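Local coordinates for dihydrofolate reductase (Enterococcus faecalis, PDB 4M7U), which probably catalyses the NADPH-dependent reduction of dihydrofolate to tetrahydrofolate, a step needed to make glycine, purines and DNA precursors, at residues I69-N74 and F111-P116; D119-T124 and P137-S142. All coordinates share one frame; numbering follows the deposited sequence.

Interaction 1. Residues I69-N74 and F111-P116; sequences IVLTSN and FKELIP. With NAP (NADP nicotinamide-adenine-dinucleotide phosphate), chain B.
The adenosine end of the NADP(H) site is where L71 meets E113 and L114. The direct contact is slight. CD2 of L71 is 4.2 Å from OE1 of E113. The same methyl is 4.5 Å from CD1 of L114, a loose apolar touch between two buried leucines. The cofactor lies between the two segments and touches both.

L71 holds its CG anti to the backbone N (chi1 -165°). This carries the isobutyl group against one face of the adenine, and its CG lies 3.6 Å from C4A of the cofactor. CD2 lies over the same face, nearest N7A and C5A. E113 comes at the rim of the adenine from the helix side. Its chain is extended beyond CG, which brings the carboxylate to the purine. N6A of the cofactor donates to OE2 of E113 at 2.9 Å, with a bent N-H...O angle of 143°. OE1 of E113 lies 2.8 Å from N7A of the cofactor, a short approach for two groups that usually both accept.

The 2'-phosphate is held at the end of the strand. OG1 of T72 donates to O2X of the cofactor at 2.6 Å. O3X receives two bonds from S73, one from the hydroxyl OG and one from the backbone N at 2.9 Å. T72 OG1 also accepts from the backbone N of N74, which makes an ST turn.

Beyond these segments, R52 NE and T54 OG1 are also hydrogen-bonded to the cofactor. Strand 67-71 thus ends in a loop that binds the 2'-phosphate, while helix 108-114 borders the adenine. This is the adenosine 2'-phosphate pocket of the dihydrofolate reductase fold, where NADP(H) binds at the C-terminal ends of parallel strands.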
loop_
_atom_site.group_PDB
_atom_site.type_symbol
_atom_site.label_atom_id
_atom_site.label_comp_id
_atom_site.label_asym_id
_atom_site.label_seq_id
_atom_site.Cartn_x
_atom_site.Cartn_y
_atom_site.Cartn_z
ATOM N N ILE A 69 9.555 1.956 -5.305
ATOM C CA ILE A 69 10.154 3.220 -4.849
ATOM C C ILE A 69 10.195 3.275 -3.308
ATOM O O ILE A 69 9.174 3.054 -2.649
ATOM C CB ILE A 69 9.372 4.452 -5.369
ATOM C CG1 ILE A 69 9.382 4.508 -6.906
ATOM C CG2 ILE A 69 9.955 5.732 -4.797
ATOM C CD1 ILE A 69 8.326 5.452 -7.488
ATOM N N VAL A 70 11.367 3.549 -2.727
ATOM C CA VAL A 70 11.455 3.752 -1.272
ATOM C C VAL A 70 11.536 5.240 -0.928
ATOM O O VAL A 70 12.338 5.983 -1.513
ATOM C CB VAL A 70 12.620 2.980 -0.632
ATOM C CG1 VAL A 70 12.680 3.260 0.844
ATOM C CG2 VAL A 70 12.432 1.480 -0.857
ATOM N N LEU A 71 10.681 5.678 -0.003
ATOM C CA LEU A 71 10.581 7.093 0.340
ATOM C C LEU A 71 11.378 7.349 1.623
ATOM O O LEU A 71 11.200 6.639 2.616
ATOM C CB LEU A 71 9.105 7.468 0.525
ATOM C CG LEU A 71 8.631 8.921 0.563
ATOM C CD1 LEU A 71 9.185 9.702 -0.606
ATOM C CD2 LEU A 71 7.103 8.942 0.538
ATOM N N THR A 72 12.274 8.336 1.594
ATOM C CA THR A 72 13.112 8.662 2.756
ATOM C C THR A 72 13.639 10.079 2.628
ATOM O O THR A 72 13.858 10.550 1.520
ATOM C CB THR A 72 14.302 7.660 2.912
ATOM O OG1 THR A 72 15.107 8.008 4.054
ATOM C CG2 THR A 72 15.172 7.656 1.666
ATOM N N SER A 73 13.824 10.766 3.756
ATOM C CA SER A 73 14.376 12.120 3.730
ATOM C C SER A 73 15.906 12.099 3.626
ATOM O O SER A 73 16.529 13.109 3.308
ATOM C CB SER A 73 13.929 12.915 4.960
ATOM O OG SER A 73 14.441 12.342 6.149
ATOM N N ASN A 74 16.497 10.934 3.883
ATOM C CA ASN A 74 17.946 10.737 3.812
ATOM C C ASN A 74 18.485 10.775 2.364
ATOM O O ASN A 74 18.216 9.868 1.562
ATOM C CB ASN A 74 18.273 9.400 4.489
ATOM C CG ASN A 74 19.763 9.068 4.494
ATOM O OD1 ASN A 74 20.597 9.810 3.969
ATOM N ND2 ASN A 74 20.099 7.931 5.106
ATOM N N PHE A 111 0.736 6.349 3.932
ATOM C CA PHE A 111 -0.722 6.320 3.673
ATOM C C PHE A 111 -1.405 7.669 3.959
ATOM O O PHE A 111 -2.154 8.197 3.131
ATOM C CB PHE A 111 -1.391 5.234 4.519
ATOM C CG PHE A 111 -1.210 3.837 3.986
ATOM C CD1 PHE A 111 -1.320 3.567 2.628
ATOM C CD2 PHE A 111 -0.963 2.785 4.855
ATOM C CE1 PHE A 111 -1.167 2.257 2.145
ATOM C CE2 PHE A 111 -0.812 1.484 4.387
ATOM C CZ PHE A 111 -0.909 1.224 3.024
ATOM N N LYS A 112 -1.138 8.223 5.138
ATOM C CA LYS A 112 -1.719 9.505 5.544
ATOM C C LYS A 112 -1.368 10.650 4.578
ATOM O O LYS A 112 -2.194 11.521 4.325
ATOM C CB LYS A 112 -1.251 9.852 6.955
ATOM C CG LYS A 112 -2.050 10.940 7.657
ATOM C CD LYS A 112 -1.342 11.360 8.943
ATOM C CE LYS A 112 -2.304 11.415 10.118
ATOM N NZ LYS A 112 -3.389 12.399 9.879
ATOM N N GLU A 113 -0.150 10.645 4.035
ATOM C CA GLU A 113 0.282 11.703 3.117
ATOM C C GLU A 113 -0.239 11.540 1.722
ATOM O O GLU A 113 -0.455 12.524 1.022
ATOM C CB GLU A 113 1.796 11.674 2.942
ATOM C CG GLU A 113 2.584 11.897 4.154
ATOM C CD GLU A 113 4.035 11.653 3.865
ATOM O OE1 GLU A 113 4.349 10.591 3.260
ATOM O OE2 GLU A 113 4.844 12.542 4.206
ATOM N N LEU A 114 -0.372 10.293 1.286
ATOM C CA LEU A 114 -0.576 10.030 -0.137
ATOM C C LEU A 114 -1.991 9.584 -0.471
ATOM O O LEU A 114 -2.419 9.684 -1.624
ATOM C CB LEU A 114 0.475 9.032 -0.653
ATOM C CG LEU A 114 1.803 9.747 -0.970
ATOM C CD1 LEU A 114 2.955 8.769 -1.112
ATOM C CD2 LEU A 114 1.640 10.543 -2.256
ATOM N N ILE A 115 -2.724 9.103 0.527
ATOM C CA ILE A 115 -4.135 8.789 0.290
ATOM C C ILE A 115 -4.945 9.975 -0.274
ATOM O O ILE A 115 -5.760 9.767 -1.167
ATOM C CB ILE A 115 -4.809 8.079 1.489
ATOM C CG1 ILE A 115 -4.386 6.607 1.477
ATOM C CG2 ILE A 115 -6.332 8.202 1.423
ATOM C CD1 ILE A 115 -5.026 5.748 2.519
ATOM N N PRO A 116 -4.685 11.225 0.192
ATOM C CA PRO A 116 -5.379 12.346 -0.469
ATOM C C PRO A 116 -5.147 12.435 -1.988
ATOM O O PRO A 116 -5.972 13.044 -2.667
ATOM C CB PRO A 116 -4.787 13.577 0.226
ATOM C CG PRO A 116 -4.493 13.086 1.615
ATOM C CD PRO A 116 -3.951 11.685 1.390
HETATM P PA NAP B . 6.538 4.042 7.083
HETATM O O1A NAP B . 5.352 4.935 6.603
HETATM O O2A NAP B . 6.616 2.736 6.316
HETATM O O5B NAP B . 7.888 4.794 6.830
HETATM C C5B NAP B . 8.115 6.043 7.414
HETATM C C4B NAP B . 9.326 6.699 6.829
HETATM O O4B NAP B . 9.290 6.904 5.346
HETATM C C3B NAP B . 9.920 7.947 7.435
HETATM O O3B NAP B . 10.471 7.936 8.698
HETATM C C2B NAP B . 10.734 8.475 6.314
HETATM O O2B NAP B . 12.016 8.002 6.120
HETATM C C1B NAP B . 9.689 8.329 5.228
HETATM N N9A NAP B . 8.832 9.246 4.543
HETATM C C8A NAP B . 7.502 9.254 4.646
HETATM N N7A NAP B . 7.033 10.412 3.963
HETATM C C5A NAP B . 8.142 11.109 3.479
HETATM C C6A NAP B . 8.246 12.299 2.748
HETATM N N6A NAP B . 7.054 13.017 2.377
HETATM N N1A NAP B . 9.457 12.736 2.413
HETATM C C2A NAP B . 10.589 12.043 2.761
HETATM N N3A NAP B . 10.488 10.860 3.489
HETATM C C4A NAP B . 9.263 10.428 3.825
HETATM O O3 NAP B . 6.474 3.766 8.639
HETATM P PN NAP B . 5.160 3.773 9.528
HETATM O O1N NAP B . 4.626 5.234 9.666
HETATM O O2N NAP B . 4.069 2.889 8.963
HETATM O O5D NAP B . 5.613 3.160 10.915
HETATM C C5D NAP B . 6.691 2.255 10.889
HETATM C C4D NAP B . 7.572 2.160 12.121
HETATM O O4D NAP B . 7.316 3.057 13.273
HETATM C C3D NAP B . 7.959 0.799 12.699
HETATM O O3D NAP B . 9.219 0.388 12.625
HETATM C C2D NAP B . 7.326 0.765 14.062
HETATM O O2D NAP B . 7.779 -0.094 15.041
HETATM C C1D NAP B . 7.064 2.207 14.445
HETATM N N1N NAP B . 6.165 2.665 15.476
HETATM C C2N NAP B . 6.248 2.378 16.898
HETATM C C3N NAP B . 5.278 3.045 17.881
HETATM C C7N NAP B . 5.786 3.281 19.257
HETATM O O7N NAP B . 6.951 3.633 19.393
HETATM N N7N NAP B . 5.093 2.716 20.368
HETATM C C4N NAP B . 3.989 3.735 17.367
HETATM C C5N NAP B . 3.842 3.727 15.821
HETATM C C6N NAP B . 4.888 3.044 14.920
HETATM P P2B NAP B . 13.182 8.713 6.898
HETATM O O1X NAP B . 12.927 8.585 8.436
HETATM O O2X NAP B . 14.507 7.968 6.548
HETATM O O3X NAP B . 13.222 10.168 6.496
#

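Interaction 2. Residues D119-T124 and P137-S142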
loop_
_atom_site.group_PDB
_atom_site.type_symbol
_atom_site.label_atom_id
_atom_site.label_comp_id
_atom_site.label_asym_id
_atom_site.label_seq_id
_atom_site.Cartn_x
_atom_site.Cartn_y
_atom_site.Cartn_z
ATOM N N ASP A 119 -6.838 7.497 -6.083
ATOM C CA ASP A 119 -8.140 7.384 -6.740
ATOM C C ASP A 119 -8.895 6.128 -6.362
ATOM O O ASP A 119 -10.075 5.998 -6.672
ATOM C CB ASP A 119 -7.976 7.422 -8.246
ATOM C CG ASP A 119 -7.725 8.823 -8.745
ATOM O OD1 ASP A 119 -8.363 9.765 -8.207
ATOM O OD2 ASP A 119 -6.879 8.979 -9.647
ATOM N N VAL A 120 -8.220 5.194 -5.702
ATOM C CA VAL A 120 -8.885 3.970 -5.265
ATOM C C VAL A 120 -8.160 3.425 -4.052
ATOM O O VAL A 120 -6.945 3.603 -3.940
ATOM C CB VAL A 120 -8.929 2.910 -6.405
ATOM C CG1 VAL A 120 -7.567 2.737 -7.006
ATOM C CG2 VAL A 120 -9.447 1.559 -5.903
ATOM N N LEU A 121 -8.919 2.812 -3.134
ATOM C CA LEU A 121 -8.377 2.090 -1.983
ATOM C C LEU A 121 -8.740 0.608 -2.095
ATOM O O LEU A 121 -9.918 0.248 -2.252
ATOM C CB LEU A 121 -8.947 2.648 -0.675
ATOM C CG LEU A 121 -8.859 4.167 -0.482
ATOM C CD1 LEU A 121 -9.529 4.563 0.825
ATOM C CD2 LEU A 121 -7.395 4.644 -0.496
ATOM N N TYR A 122 -7.728 -0.247 -2.016
ATOM C CA TYR A 122 -7.945 -1.682 -1.902
ATOM C C TYR A 122 -7.596 -2.120 -0.490
ATOM O O TYR A 122 -6.421 -2.132 -0.108
ATOM C CB TYR A 122 -7.052 -2.426 -2.884
ATOM C CG TYR A 122 -7.359 -2.132 -4.333
ATOM C CD1 TYR A 122 -6.422 -1.507 -5.146
ATOM C CD2 TYR A 122 -8.579 -2.497 -4.895
ATOM C CE1 TYR A 122 -6.687 -1.249 -6.481
ATOM C CE2 TYR A 122 -8.858 -2.237 -6.237
ATOM C CZ TYR A 122 -7.907 -1.613 -7.018
ATOM O OH TYR A 122 -8.173 -1.354 -8.343
ATOM N N ARG A 123 -8.606 -2.476 0.294
ATOM C CA ARG A 123 -8.379 -2.871 1.685
ATOM C C ARG A 123 -8.809 -4.301 1.956
ATOM O O ARG A 123 -9.939 -4.704 1.627
ATOM C CB ARG A 123 -9.134 -1.940 2.647
ATOM C CG ARG A 123 -8.939 -2.320 4.122
ATOM C CD ARG A 123 -9.585 -1.296 5.053
ATOM N NE ARG A 123 -11.023 -1.499 5.180
ATOM C CZ ARG A 123 -11.759 -1.011 6.173
ATOM N NH1 ARG A 123 -11.188 -0.277 7.125
ATOM N NH2 ARG A 123 -13.059 -1.269 6.223
ATOM N N THR A 124 -7.912 -5.071 2.565
ATOM C CA THR A 124 -8.272 -6.404 3.048
ATOM C C THR A 124 -8.571 -6.296 4.535
ATOM O O THR A 124 -7.667 -6.075 5.344
ATOM C CB THR A 124 -7.140 -7.415 2.852
ATOM O OG1 THR A 124 -6.853 -7.548 1.451
ATOM C CG2 THR A 124 -7.542 -8.785 3.435
ATOM N N PRO A 137 -3.688 4.954 9.540
ATOM C CA PRO A 137 -3.865 6.296 10.094
ATOM C C PRO A 137 -5.290 6.792 9.957
ATOM O O PRO A 137 -6.080 6.247 9.183
ATOM C CB PRO A 137 -2.946 7.153 9.220
ATOM C CG PRO A 137 -2.966 6.431 7.879
ATOM C CD PRO A 137 -2.952 4.974 8.261
ATOM N N GLU A 138 -5.608 7.834 10.711
ATOM C CA GLU A 138 -6.863 8.544 10.539
ATOM C C GLU A 138 -6.858 9.269 9.202
ATOM O O GLU A 138 -6.004 10.126 8.958
ATOM C CB GLU A 138 -7.030 9.570 11.653
ATOM C CG GLU A 138 -7.557 9.001 12.947
ATOM C CD GLU A 138 -7.751 10.077 13.998
ATOM O OE1 GLU A 138 -7.176 9.925 15.098
ATOM O OE2 GLU A 138 -8.461 11.073 13.720
ATOM N N ILE A 139 -7.796 8.926 8.326
ATOM C CA ILE A 139 -7.914 9.653 7.070
ATOM C C ILE A 139 -9.297 10.252 6.939
ATOM O O ILE A 139 -10.207 9.924 7.702
ATOM C CB ILE A 139 -7.654 8.756 5.852
ATOM C CG1 ILE A 139 -8.801 7.758 5.687
ATOM C CG2 ILE A 139 -6.318 8.040 5.999
ATOM C CD1 ILE A 139 -8.770 7.002 4.384
ATOM N N ASP A 140 -9.461 11.124 5.953
ATOM C CA ASP A 140 -10.777 11.662 5.642
ATOM C C ASP A 140 -11.589 10.619 4.878
ATOM O O ASP A 140 -11.427 10.464 3.665
ATOM C CB ASP A 140 -10.650 12.942 4.803
ATOM C CG ASP A 140 -12.001 13.555 4.473
ATOM O OD1 ASP A 140 -12.068 14.418 3.569
ATOM O OD2 ASP A 140 -13.007 13.160 5.109
ATOM N N TRP A 141 -12.471 9.906 5.571
ATOM C CA TRP A 141 -13.303 8.900 4.904
ATOM C C TRP A 141 -14.527 9.481 4.170
ATOM O O TRP A 141 -15.211 8.763 3.433
ATOM C CB TRP A 141 -13.762 7.840 5.909
ATOM C CG TRP A 141 -12.697 6.838 6.308
ATOM C CD1 TRP A 141 -11.963 6.829 7.464
ATOM C CD2 TRP A 141 -12.273 5.684 5.551
ATOM N NE1 TRP A 141 -11.108 5.742 7.470
ATOM C CE2 TRP A 141 -11.275 5.033 6.318
ATOM C CE3 TRP A 141 -12.636 5.157 4.307
ATOM C CZ2 TRP A 141 -10.645 3.858 5.872
ATOM C CZ3 TRP A 141 -12.015 3.991 3.872
ATOM C CH2 TRP A 141 -11.028 3.349 4.663
ATOM N N SER A 142 -14.792 10.772 4.358
ATOM C CA SER A 142 -15.990 11.399 3.783
ATOM C C SER A 142 -15.957 11.493 2.265
ATOM O O SER A 142 -17.005 11.577 1.620
ATOM C CB SER A 142 -16.226 12.784 4.388
ATOM O OG SER A 142 -15.240 13.704 3.966
#
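L121 and W141 make the main apolar contact between strand 120-126 and the loop that precedes strand 144-151. CD1 of L121 is 4.0 Å from CZ3 of W141, and the two side chains meet at a slant. The CG of L121 is anti to its carbonyl carbon (chi1 -51°), and the CD1 branch reaches the six-membered part of the indole. I139 packs beside them. Its CD1 is 4.4 Å from CD1 of L121. The same methyl sits 3.7 Å above one face of the W141 ring, over its centre, in a CH-pi arrangement.

The polar neighbour on the strand is R123. Its NH1 approaches CZ2 of W141 obliquely at 4.4 Å, which is loose packing. The main polar partner of the guanidinium is E165, which forms a salt bridge with NH2.

Within the loop, OD2 of D140 takes two hydrogen bonds from S142. The hydroxyl OG of S142 donates at 2.6 Å from the syn side, close to the carboxylate plane. The backbone N of S142 donates at 3.1 Å from above that plane, which makes an Asx turn at D140.

The indole of W141 also meets the ring of Y167 on strand 162-169. I115, in the 3-10 segment 115-116, touches I139. P137, at the start of the loop, packs on helix 108-114. The loop thus lies against one face of the central sheet, joining strand 120-126 to that helix.

Overall arrangement
Interactions 1 and 2 follow one another along the chain, their centres about 15 Å apart. Both rest on the same mixed sheet, at strand 67-71 and strand 120-126. Helix 108-114 links them through F111 and K112, which pack on P137; the 3-10 segment that follows adds CD1 of I115, 4.0 Å from CD2 of L121. Interaction 1 is a buried contact of small direct area, bridged by the cofactor and rich in polar bonds to its phosphate and adenine. Interaction 2 is only partly buried and has more direct contact. Its strand-to-loop packing is mainly apolar, and no hydrogen bond crosses between its two segments. It lies away from the cofactor.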